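Local coordinates for glycoside hydrolase family 43 (Halothermothrix orenii, PDB 4QQS), which shows alpha-L-arabinofuranosidase activity and probably hydrolyses glycosidic bonds in polysaccharides such as xylan, at residues D17-Y27 / H256-G265. Sequence-based numbering, arbitrary orientation.
With NA (sodium ion), chain D.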
loop_
_atom_site.group_PDB
_atom_site.type_symbol
_atom_site.label_atom_id
_atom_site.label_comp_id
_atom_site.label_asym_id
_atom_site.label_seq_id
_atom_site.Cartn_x
_atom_site.Cartn_y
_atom_site.Cartn_z
ATOM N N ASP A 17 5.456 3.803 -1.995
ATOM C CA ASP A 17 4.325 3.218 -1.298
ATOM C C ASP A 17 3.209 4.250 -1.079
ATOM O O ASP A 17 2.808 4.538 0.045
ATOM C CB ASP A 17 4.789 2.584 0.016
ATOM C CG ASP A 17 6.058 1.753 -0.149
ATOM O OD1 ASP A 17 6.951 1.860 0.729
ATOM O OD2 ASP A 17 6.162 1.010 -1.142
ATOM N N PRO A 18 2.695 4.823 -2.167
ATOM C CA PRO A 18 1.726 5.916 -2.018
ATOM C C PRO A 18 0.330 5.448 -1.634
ATOM O O PRO A 18 -0.287 4.690 -2.374
ATOM C CB PRO A 18 1.711 6.538 -3.412
ATOM C CG PRO A 18 2.011 5.404 -4.326
ATOM C CD PRO A 18 3.046 4.605 -3.582
ATOM N N TYR A 19 -0.168 5.947 -0.517
ATOM C CA TYR A 19 -1.496 5.595 -0.042
ATOM C C TYR A 19 -2.359 6.844 -0.067
ATOM O O TYR A 19 -2.020 7.816 0.586
ATOM C CB TYR A 19 -1.423 5.033 1.381
ATOM C CG TYR A 19 -2.790 4.642 1.877
ATOM C CD1 TYR A 19 -3.637 5.596 2.403
ATOM C CD2 TYR A 19 -3.249 3.349 1.779
ATOM C CE1 TYR A 19 -4.893 5.288 2.834
ATOM C CE2 TYR A 19 -4.528 3.016 2.237
ATOM C CZ TYR A 19 -5.336 4.007 2.759
ATOM O OH TYR A 19 -6.603 3.745 3.221
ATOM N N VAL A 20 -3.486 6.808 -0.779
ATOM C CA VAL A 20 -4.396 7.939 -0.835
ATOM C C VAL A 20 -5.701 7.615 -0.154
ATOM O O VAL A 20 -6.326 6.598 -0.450
ATOM C CB VAL A 20 -4.658 8.408 -2.272
ATOM C CG1 VAL A 20 -5.745 9.478 -2.312
ATOM C CG2 VAL A 20 -3.368 8.913 -2.886
ATOM N N LEU A 21 -6.114 8.518 0.730
ATOM C CA LEU A 21 -7.446 8.508 1.314
ATOM C C LEU A 21 -8.215 9.734 0.851
ATOM O O LEU A 21 -7.733 10.854 0.915
ATOM C CB LEU A 21 -7.376 8.512 2.837
ATOM C CG LEU A 21 -8.745 8.421 3.521
ATOM C CD1 LEU A 21 -9.490 7.119 3.164
ATOM C CD2 LEU A 21 -8.586 8.550 5.016
ATOM N N LYS A 22 -9.423 9.502 0.361
ATOM C CA LYS A 22 -10.367 10.582 0.074
ATOM C C LYS A 22 -11.246 10.821 1.290
ATOM O O LYS A 22 -11.817 9.878 1.825
ATOM C CB LYS A 22 -11.235 10.226 -1.132
ATOM C CG LYS A 22 -12.092 11.392 -1.600
ATOM C CD LYS A 22 -12.971 11.037 -2.768
ATOM C CE LYS A 22 -13.760 12.242 -3.213
ATOM N NZ LYS A 22 -14.686 11.930 -4.338
ATOM N N HIS A 23 -11.326 12.077 1.731
ATOM C CA HIS A 23 -12.180 12.443 2.854
ATOM C C HIS A 23 -12.729 13.848 2.635
ATOM O O HIS A 23 -11.965 14.784 2.431
ATOM C CB HIS A 23 -11.416 12.404 4.183
ATOM C CG HIS A 23 -12.319 12.471 5.374
ATOM N ND1 HIS A 23 -12.462 13.596 6.158
ATOM C CD2 HIS A 23 -13.157 11.542 5.892
ATOM C CE1 HIS A 23 -13.332 13.347 7.122
ATOM N NE2 HIS A 23 -13.772 12.110 6.979
ATOM N N GLU A 24 -14.053 13.991 2.691
ATOM C CA GLU A 24 -14.722 15.293 2.586
ATOM C C GLU A 24 -14.186 16.116 1.412
ATOM O O GLU A 24 -13.802 17.268 1.548
ATOM C CB GLU A 24 -14.660 16.044 3.927
ATOM C CG GLU A 24 -15.431 15.285 5.014
ATOM C CD GLU A 24 -15.582 16.022 6.330
ATOM O OE1 GLU A 24 -14.792 16.953 6.601
ATOM O OE2 GLU A 24 -16.492 15.646 7.105
ATOM N N SER A 25 -14.140 15.469 0.256
ATOM C CA SER A 25 -13.826 16.112 -1.031
ATOM C C SER A 25 -12.359 16.529 -1.179
ATOM O O SER A 25 -12.005 17.293 -2.085
ATOM C CB SER A 25 -14.753 17.305 -1.298
ATOM O OG SER A 25 -16.109 16.896 -1.317
ATOM N N ARG A 26 -11.509 16.006 -0.308
ATOM C CA ARG A 26 -10.081 16.234 -0.402
ATOM C C ARG A 26 -9.386 14.877 -0.395
ATOM O O ARG A 26 -9.904 13.901 0.149
ATOM C CB ARG A 26 -9.590 17.078 0.774
ATOM C CG ARG A 26 -10.333 18.378 0.994
ATOM C CD ARG A 26 -10.187 19.321 -0.160
ATOM N NE ARG A 26 -8.796 19.618 -0.477
ATOM C CZ ARG A 26 -8.405 20.609 -1.274
ATOM N NH1 ARG A 26 -9.300 21.426 -1.832
ATOM N NH2 ARG A 26 -7.110 20.785 -1.507
ATOM N N TYR A 27 -8.212 14.844 -1.008
ATOM C CA TYR A 27 -7.372 13.663 -1.052
ATOM C C TYR A 27 -6.114 13.890 -0.252
ATOM O O TYR A 27 -5.489 14.940 -0.347
ATOM C CB TYR A 27 -7.001 13.335 -2.491
ATOM C CG TYR A 27 -8.187 13.017 -3.365
ATOM C CD1 TYR A 27 -8.864 14.015 -4.041
ATOM C CD2 TYR A 27 -8.639 11.714 -3.494
ATOM C CE1 TYR A 27 -9.953 13.729 -4.844
ATOM C CE2 TYR A 27 -9.718 11.402 -4.300
ATOM C CZ TYR A 27 -10.380 12.421 -4.969
ATOM O OH TYR A 27 -11.458 12.166 -5.793
ATOM N N HIS A 256 3.305 -1.136 -5.368
ATOM C CA HIS A 256 2.795 -0.813 -4.023
ATOM C C HIS A 256 1.730 0.240 -4.067
ATOM O O HIS A 256 1.932 1.404 -3.672
ATOM C CB HIS A 256 3.953 -0.470 -3.003
ATOM C CG HIS A 256 3.526 -0.550 -1.558
ATOM N ND1 HIS A 256 4.104 -1.295 -0.592
ATOM C CD2 HIS A 256 2.519 0.060 -0.977
ATOM C CE1 HIS A 256 3.478 -1.114 0.515
ATOM N NE2 HIS A 256 2.494 -0.305 0.310
ATOM N N ASN A 257 0.544 -0.189 -4.496
ATOM C CA ASN A 257 -0.517 0.727 -4.821
ATOM C C ASN A 257 -1.591 0.869 -3.747
ATOM O O ASN A 257 -1.770 0.034 -2.853
ATOM C CB ASN A 257 -1.191 0.304 -6.116
ATOM C CG ASN A 257 -2.071 -0.916 -5.939
ATOM O OD1 ASN A 257 -1.594 -2.050 -5.907
ATOM N ND2 ASN A 257 -3.378 -0.679 -5.794
ATOM N N SER A 258 -2.346 1.951 -3.891
ATOM C CA SER A 258 -3.643 2.095 -3.253
ATOM C C SER A 258 -4.693 2.351 -4.336
ATOM O O SER A 258 -4.371 2.362 -5.531
ATOM C CB SER A 258 -3.600 3.201 -2.200
ATOM O OG SER A 258 -3.183 4.441 -2.748
ATOM N N VAL A 259 -5.953 2.459 -3.920
ATOM C CA VAL A 259 -7.069 2.698 -4.827
ATOM C C VAL A 259 -7.958 3.780 -4.211
ATOM O O VAL A 259 -8.213 3.753 -3.011
ATOM C CB VAL A 259 -7.911 1.425 -5.037
ATOM C CG1 VAL A 259 -9.066 1.696 -5.993
ATOM C CG2 VAL A 259 -7.052 0.289 -5.561
ATOM N N THR A 260 -8.417 4.714 -5.035
ATOM C CA THR A 260 -9.360 5.726 -4.590
ATOM C C THR A 260 -10.337 6.000 -5.739
ATOM O O THR A 260 -10.312 5.315 -6.769
ATOM C CB THR A 260 -8.605 6.980 -4.100
ATOM O OG1 THR A 260 -9.510 7.889 -3.474
ATOM C CG2 THR A 260 -7.884 7.667 -5.233
ATOM N N VAL A 261 -11.225 6.959 -5.538
ATOM C CA VAL A 261 -12.252 7.292 -6.504
ATOM C C VAL A 261 -12.070 8.734 -6.952
ATOM O O VAL A 261 -11.504 9.550 -6.227
ATOM C CB VAL A 261 -13.654 7.057 -5.895
ATOM C CG1 VAL A 261 -13.969 8.081 -4.819
ATOM C CG2 VAL A 261 -14.710 7.031 -6.948
ATOM N N SER A 262 -12.551 9.039 -8.154
ATOM C CA SER A 262 -12.446 10.377 -8.727
ATOM C C SER A 262 -13.292 11.381 -7.939
ATOM O O SER A 262 -14.122 10.999 -7.125
ATOM C CB SER A 262 -12.914 10.352 -10.185
ATOM O OG SER A 262 -14.277 9.969 -10.261
ATOM N N PRO A 263 -13.089 12.677 -8.189
ATOM C CA PRO A 263 -13.834 13.661 -7.410
ATOM C C PRO A 263 -15.346 13.488 -7.460
ATOM O O PRO A 263 -15.988 13.712 -6.445
ATOM C CB PRO A 263 -13.387 14.988 -8.023
ATOM C CG PRO A 263 -11.966 14.727 -8.416
ATOM C CD PRO A 263 -11.959 13.295 -8.904
ATOM N N ASP A 264 -15.908 13.079 -8.598
ATOM C CA ASP A 264 -17.359 12.914 -8.705
ATOM C C ASP A 264 -17.833 11.521 -8.275
ATOM O O ASP A 264 -19.025 11.224 -8.374
ATOM C CB ASP A 264 -17.868 13.260 -10.119
ATOM C CG ASP A 264 -17.595 12.172 -11.139
ATOM O OD1 ASP A 264 -16.749 11.280 -10.873
ATOM O OD2 ASP A 264 -18.245 12.223 -12.215
ATOM N N GLY A 265 -16.913 10.680 -7.803
ATOM C CA GLY A 265 -17.263 9.362 -7.304
ATOM C C GLY A 265 -17.502 8.312 -8.376
ATOM O O GLY A 265 -17.825 7.163 -8.066
HETATM NA NA NA D . -0.002 -0.463 1.479
HETATM O O HOH W 1 -8.389 4.895 -0.581
HETATM O O HOH W 2 -10.140 6.902 -0.935
HETATM O O HOH W 3 -0.403 -1.249 -0.968
HETATM O O HOH W 4 -0.121 1.635 0.988
HETATM O O HOH W 5 0.010 -2.746 2.131
HETATM O O HOH W 6 1.054 -0.415 3.463
#
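Strand 17-23 and strand 257-261 run nearly parallel, their axes 17° apart and 5.7 Å at closest, with Asp17 beside His256 and Tyr19 beside Ser258. They are the first strands of the first and last blades of the five-bladed propeller, and here side chains and waters bridge them. The Asp17 CB sits over the centre of the His256 ring, a CH-pi contact 3.6 Å from the centroid. Asp17, the predicted proton acceptor, sends OD1 to Thr32. NE2 of His256 binds sodium at 2.8 Å; four waters and Glu75 are its other ligands. Ser258 OG is both donor and acceptor: it gives to Pro18 O (2.9 Å) and takes Val20 N-H at 150°. Water 1 donates to both Val20 O and Val259 O, while water 2 links Lys22 N to Thr260 OG1. Fully extended, Lys22 crosses Val261 and brings NZ to Ser262 O (3.0 Å) and, from above the carbonyl plane, to Pro263 O. Gly265 N reaches Ser262 O from the opposite face. A methionine in place of Lys22 would probably leave Pro263 O without this donor and Ser262 O with only the Gly265 N bond of the two. Tyr27 OH donates to Val261 O at 2.7 Å, that carbonyl oxygen lying in plane at the ring edge. Tyr27 thus holds the strand end and the Lys22 ammonium the turn, so side chains and waters tie the blades together from the sodium site outward.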